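PDB 4FS7: uncharacterized protein, which is of unknown function but, as an extracellular protein built from BspA-type leucine-rich repeats, probably binds other proteins. Local coordinates for residues V133-C139 against D155-C161; S94-I99 against F113-L119. One frame throughout, in Å; residues are numbered along the deposited sequence.

Contact 1 (V133-C139 against D155-C161)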
loop_
_atom_site.group_PDB
_atom_site.type_symbol
_atom_site.label_atom_id
_atom_site.label_comp_id
_atom_site.label_asym_id
_atom_site.label_seq_id
_atom_site.Cartn_x
_atom_site.Cartn_y
_atom_site.Cartn_z
ATOM N N VAL A 133 15.858 -0.756 -0.964
ATOM C CA VAL A 133 14.843 -1.019 0.060
ATOM C C VAL A 133 14.926 0.044 1.166
ATOM O O VAL A 133 16.004 0.338 1.695
ATOM C CB VAL A 133 15.004 -2.433 0.603
ATOM C CG1 VAL A 133 14.138 -2.659 1.846
ATOM C CG2 VAL A 133 14.670 -3.426 -0.468
ATOM N N GLU A 134 13.797 0.663 1.484
ATOM C CA GLU A 134 13.716 1.591 2.586
ATOM C C GLU A 134 14.673 2.777 2.436
ATOM O O GLU A 134 15.048 3.409 3.399
ATOM C CB GLU A 134 13.902 0.893 3.922
ATOM C CG GLU A 134 12.765 -0.095 4.193
ATOM C CD GLU A 134 12.973 -0.975 5.391
ATOM O OE1 GLU A 134 13.773 -0.682 6.266
ATOM O OE2 GLU A 134 12.255 -2.005 5.481
ATOM N N ALA A 135 15.054 3.108 1.204
ATOM C CA ALA A 135 16.116 4.110 1.004
ATOM C C ALA A 135 15.804 5.466 1.605
ATOM O O ALA A 135 16.704 6.161 2.072
ATOM C CB ALA A 135 16.418 4.239 -0.501
ATOM N N PHE A 136 14.533 5.882 1.513
ATOM C CA PHE A 136 14.103 7.198 1.972
ATOM C C PHE A 136 13.006 7.096 3.049
ATOM O O PHE A 136 12.265 8.045 3.257
ATOM C CB PHE A 136 13.626 8.074 0.815
ATOM C CG PHE A 136 14.709 8.389 -0.183
ATOM C CD1 PHE A 136 15.685 9.344 0.111
ATOM C CD2 PHE A 136 14.834 7.686 -1.382
ATOM C CE1 PHE A 136 16.666 9.629 -0.788
ATOM C CE2 PHE A 136 15.853 7.996 -2.271
ATOM C CZ PHE A 136 16.758 8.956 -1.944
ATOM N N LYS A 137 12.954 5.967 3.748
ATOM C CA LYS A 137 11.871 5.727 4.694
ATOM C C LYS A 137 11.884 6.782 5.799
ATOM O O LYS A 137 12.886 6.967 6.520
ATOM C CB LYS A 137 11.967 4.315 5.250
ATOM C CG LYS A 137 10.890 3.976 6.265
ATOM C CD LYS A 137 10.907 2.503 6.648
ATOM C CE LYS A 137 9.693 2.133 7.480
ATOM N NZ LYS A 137 9.602 0.649 7.690
ATOM N N GLY A 138 10.803 7.524 5.936
ATOM C CA GLY A 138 10.702 8.540 6.979
ATOM C C GLY A 138 11.210 9.904 6.609
ATOM O O GLY A 138 11.069 10.830 7.387
ATOM N N CYS A 139 11.765 10.077 5.431
ATOM C CA CYS A 139 12.223 11.414 5.041
ATOM C C CYS A 139 11.066 12.378 4.923
ATOM O O CYS A 139 9.952 11.983 4.632
ATOM C CB CYS A 139 12.959 11.347 3.716
ATOM S SG CYS A 139 14.613 10.605 3.812
ATOM N N ASP A 155 11.321 -2.104 -1.973
ATOM C CA ASP A 155 10.251 -2.142 -1.010
ATOM C C ASP A 155 10.359 -0.992 -0.025
ATOM O O ASP A 155 11.448 -0.703 0.507
ATOM C CB ASP A 155 10.304 -3.449 -0.175
ATOM C CG ASP A 155 10.060 -4.709 -0.952
ATOM O OD1 ASP A 155 9.763 -4.644 -2.140
ATOM O OD2 ASP A 155 10.129 -5.787 -0.297
ATOM N N GLU A 156 9.225 -0.347 0.252
ATOM C CA GLU A 156 9.140 0.643 1.323
ATOM C C GLU A 156 10.140 1.802 1.149
ATOM O O GLU A 156 10.443 2.505 2.125
ATOM C CB GLU A 156 9.277 0.001 2.707
ATOM C CG GLU A 156 8.059 -0.859 3.081
ATOM C CD GLU A 156 8.017 -1.283 4.527
ATOM O OE1 GLU A 156 8.727 -0.714 5.384
ATOM O OE2 GLU A 156 7.248 -2.217 4.835
ATOM N N ALA A 157 10.529 2.108 -0.085
ATOM C CA ALA A 157 11.539 3.159 -0.284
ATOM C C ALA A 157 11.082 4.526 0.196
ATOM O O ALA A 157 11.912 5.314 0.637
ATOM C CB ALA A 157 11.968 3.212 -1.753
ATOM N N PHE A 158 9.770 4.804 0.123
ATOM C CA PHE A 158 9.193 6.066 0.543
ATOM C C PHE A 158 8.166 5.855 1.646
ATOM O O PHE A 158 7.283 6.690 1.860
ATOM C CB PHE A 158 8.600 6.820 -0.653
ATOM C CG PHE A 158 9.643 7.180 -1.654
ATOM C CD1 PHE A 158 10.478 8.244 -1.384
ATOM C CD2 PHE A 158 9.837 6.437 -2.815
ATOM C CE1 PHE A 158 11.503 8.603 -2.244
ATOM C CE2 PHE A 158 10.863 6.803 -3.698
ATOM C CZ PHE A 158 11.687 7.867 -3.374
ATOM N N ALA A 159 8.245 4.738 2.352
ATOM C CA ALA A 159 7.270 4.498 3.434
ATOM C C ALA A 159 7.430 5.548 4.536
ATOM O O ALA A 159 8.568 5.962 4.853
ATOM C CB ALA A 159 7.432 3.107 4.009
ATOM N N THR A 160 6.306 5.976 5.120
ATOM C CA THR A 160 6.273 6.911 6.240
ATOM C C THR A 160 6.879 8.243 5.861
ATOM O O THR A 160 7.289 8.992 6.745
ATOM C CB THR A 160 6.838 6.320 7.562
ATOM O OG1 THR A 160 8.248 6.285 7.556
ATOM C CG2 THR A 160 6.351 4.940 7.803
ATOM N N CYS A 161 6.836 8.624 4.594
ATOM C CA CYS A 161 7.193 9.972 4.173
ATOM C C CYS A 161 5.930 10.838 4.344
ATOM O O CYS A 161 5.099 10.999 3.433
ATOM C CB CYS A 161 7.709 9.967 2.754
ATOM S SG CYS A 161 9.340 9.153 2.602
#
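Lys137 reaches along the outside of the neighbouring turn and sets its ammonium NZ 2.8 Å from Glu156 OE1, a salt bridge in which the nitrogen arrives almost in line with the carboxylate's C-O bond. Its chain is fully extended, with CG anti to the backbone N (chi1 179°), and runs beside Glu156, whose chain is extended beyond CG, both pointing the same way. Lys137 CG passes 3.4 Å from Ala159 O. Glu134 lies alongside Glu156 as well, pointing the same way: their carboxylates are turned only 20° apart, with Glu134 OE2 3.8 Å from Glu156 OE1, so the lysine charge probably eases a repulsion between the two acids. With an alanine here instead of Lys137, Glu156 would probably lose this ammonium partner, and the two neighbouring carboxylates would lie side by side with less to offset their charge.

The backbones beneath are successive coils of a leucine-rich repeat solenoid, each passing through a type I and then a type II beta turn. Glu134 N donates to Asp155 O, Phe136 N to Ala157 O (2.8 Å) and Gly138 N to Ala159 O (2.9 Å). That last oxygen is shared, since Thr160 OG1 also donates to it from above the carbonyl plane. The same backbone ladder carries on from Phe158 to Leu180.

Phe136 turns inward, its CB against Ala157 O, and its ring runs beside that of Phe158. The planes are only 6° apart but slid past each other, with centroids 5.4 Å apart, so overlap is slight and the meeting is made by Phe136 CD2 and Phe158 CE1 at 3.6 Å. Phe136 also touches Ile108 and Ile131. Nearby, Cys161 SG lies 3.2 Å from Phe136 O.

Contact 2 (S94-I99 against F113-L119)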
loop_
_atom_site.group_PDB
_atom_site.type_symbol
_atom_site.label_atom_id
_atom_site.label_comp_id
_atom_site.label_asym_id
_atom_site.label_seq_id
_atom_site.Cartn_x
_atom_site.Cartn_y
_atom_site.Cartn_z
ATOM N N SER A 94 18.780 12.140 12.146
ATOM C CA SER A 94 17.455 12.748 12.341
ATOM C C SER A 94 17.392 14.248 12.365
ATOM O O SER A 94 16.294 14.796 12.349
ATOM C CB SER A 94 16.737 12.172 13.552
ATOM O OG SER A 94 17.619 12.026 14.607
ATOM N N LYS A 95 18.544 14.930 12.370
ATOM C CA LYS A 95 18.579 16.370 12.224
ATOM C C LYS A 95 19.108 16.821 10.859
ATOM O O LYS A 95 19.149 18.012 10.589
ATOM C CB LYS A 95 19.362 16.965 13.389
ATOM C CG LYS A 95 18.655 16.650 14.732
ATOM C CD LYS A 95 19.275 17.371 15.921
ATOM C CE LYS A 95 19.239 18.866 15.771
ATOM N NZ LYS A 95 19.563 19.494 17.086
ATOM N N LEU A 96 19.422 15.870 9.977
ATOM C CA LEU A 96 19.979 16.201 8.670
ATOM C C LEU A 96 18.916 16.933 7.823
ATOM O O LEU A 96 17.853 16.361 7.569
ATOM C CB LEU A 96 20.470 14.935 7.944
ATOM C CG LEU A 96 21.074 15.095 6.547
ATOM C CD1 LEU A 96 22.402 15.916 6.625
ATOM C CD2 LEU A 96 21.298 13.726 5.882
ATOM N N GLU A 97 19.228 18.154 7.359
ATOM C CA GLU A 97 18.304 18.991 6.604
ATOM C C GLU A 97 18.771 19.260 5.172
ATOM O O GLU A 97 17.962 19.425 4.289
ATOM C CB GLU A 97 18.087 20.335 7.293
ATOM C CG GLU A 97 17.437 20.256 8.666
ATOM C CD GLU A 97 17.314 21.634 9.328
ATOM O OE1 GLU A 97 17.149 22.611 8.600
ATOM O OE2 GLU A 97 17.402 21.749 10.573
ATOM N N ILE A 98 20.088 19.289 4.976
ATOM C CA ILE A 98 20.733 19.735 3.741
ATOM C C ILE A 98 21.745 18.659 3.281
ATOM O O ILE A 98 22.714 18.399 4.021
ATOM C CB ILE A 98 21.525 21.077 3.971
ATOM C CG1 ILE A 98 20.593 22.218 4.352
ATOM C CG2 ILE A 98 22.331 21.460 2.715
ATOM C CD1 ILE A 98 19.318 22.170 3.581
ATOM N N ILE A 99 21.563 18.061 2.097
ATOM C CA ILE A 99 22.561 17.125 1.528
ATOM C C ILE A 99 22.415 17.116 0.031
ATOM O O ILE A 99 21.314 17.289 -0.488
ATOM C CB ILE A 99 22.398 15.691 2.091
ATOM C CG1 ILE A 99 23.667 14.871 1.810
ATOM C CG2 ILE A 99 21.106 15.028 1.595
ATOM C CD1 ILE A 99 23.757 13.533 2.608
ATOM N N PHE A 113 18.909 6.800 3.663
ATOM C CA PHE A 113 18.334 7.935 4.312
ATOM C C PHE A 113 17.175 7.555 5.221
ATOM O O PHE A 113 16.364 8.403 5.578
ATOM C CB PHE A 113 17.869 8.990 3.306
ATOM C CG PHE A 113 18.948 9.551 2.455
ATOM C CD1 PHE A 113 19.670 10.664 2.886
ATOM C CD2 PHE A 113 19.244 9.023 1.200
ATOM C CE1 PHE A 113 20.665 11.183 2.088
ATOM C CE2 PHE A 113 20.257 9.587 0.398
ATOM C CZ PHE A 113 20.931 10.673 0.857
ATOM N N SER A 114 17.080 6.279 5.569
ATOM C CA SER A 114 16.018 5.840 6.448
ATOM C C SER A 114 16.134 6.583 7.790
ATOM O O SER A 114 17.221 6.661 8.390
ATOM C CB SER A 114 16.103 4.359 6.671
ATOM O OG SER A 114 15.037 3.943 7.550
ATOM N N GLY A 115 15.036 7.134 8.272
ATOM C CA GLY A 115 15.069 7.824 9.536
ATOM C C GLY A 115 15.505 9.281 9.540
ATOM O O GLY A 115 15.672 9.892 10.597
ATOM N N CYS A 116 15.704 9.852 8.360
ATOM C CA CYS A 116 16.113 11.254 8.226
ATOM C C CYS A 116 14.872 12.126 8.255
ATOM O O CYS A 116 14.457 12.707 7.255
ATOM C CB CYS A 116 16.928 11.447 6.934
ATOM S SG CYS A 116 18.554 10.650 7.047
ATOM N N TYR A 117 14.274 12.185 9.443
ATOM C CA TYR A 117 12.997 12.849 9.635
ATOM C C TYR A 117 12.978 14.366 9.463
ATOM O O TYR A 117 11.909 14.970 9.381
ATOM C CB TYR A 117 12.436 12.498 11.052
ATOM C CG TYR A 117 12.237 11.029 11.299
ATOM C CD1 TYR A 117 11.390 10.281 10.473
ATOM C CD2 TYR A 117 12.837 10.382 12.371
ATOM C CE1 TYR A 117 11.161 8.918 10.685
ATOM C CE2 TYR A 117 12.610 8.998 12.594
ATOM C CZ TYR A 117 11.777 8.284 11.743
ATOM O OH TYR A 117 11.538 6.936 11.940
ATOM N N ALA A 118 14.145 15.002 9.414
ATOM C CA ALA A 118 14.248 16.430 9.220
ATOM C C ALA A 118 14.641 16.791 7.776
ATOM O O ALA A 118 14.717 17.963 7.429
ATOM C CB ALA A 118 15.281 17.018 10.205
ATOM N N LEU A 119 14.855 15.791 6.932
ATOM C CA LEU A 119 15.324 16.055 5.555
ATOM C C LEU A 119 14.132 16.482 4.694
ATOM O O LEU A 119 13.246 15.684 4.449
ATOM C CB LEU A 119 16.007 14.809 5.000
ATOM C CG LEU A 119 16.690 14.910 3.634
ATOM C CD1 LEU A 119 17.758 16.028 3.619
ATOM C CD2 LEU A 119 17.268 13.577 3.236
#
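Leu96 O and Leu119 N come within 3.1 Å of each other, yet the N-H is turned away from that oxygen and makes no hydrogen bond with it; the amide instead donates to Cys116 O inside its own type I turn. Here two adjacent coils of the leucine-rich repeat solenoid meet by packing. The methyl group of Ala118 points across at the neighbouring turn, its CB 3.2 Å from Ser94 O and 3.7 Å from Leu96 O, a close fit of one small side chain against two carbonyls. Outside this spot, Glu97 lays its CG 3.8 Å from Ala118 O. Ser94 turns its hydroxyl to Arg71, which hydrogen-bonds OG, and meets the other coil through its backbone and CB.

Inside, the contact is apolar. Leu96 CD2 lies 4.3 Å from Cys116 SG. Leu119 holds CG opposite its own backbone N (chi1 -174°), which sends CD1 under the Glu97 carbonyl and on to Ile99, whose side chain it crosses at about a right angle. Ile99 and Phe113 approach from opposite directions, and Phe90, from the coil of Ile99, touches both. Both CG2 and CD1 of Ile99 end 3.9 Å from Phe113 CE1.

The two contacts follow one another along the chain, contact 2 closing at Leu119 before contact 1 opens at Val133, and their centres lie about 12 Å apart. Both join neighbouring coils of one solenoid, contact 2 nearer the N-terminal end. They touch directly: Ala135 O with Phe113 N and Lys137 O with Gly115 N are probable hydrogen bonds, while Phe136 and Phe113 bring their rings together in the core. Segments 113-119 and 133-139 are thus neighbours too, so 94-99, 113-119, 133-139 and 155-161 stack in sequence order, giving the elongated shape of the repeat protein.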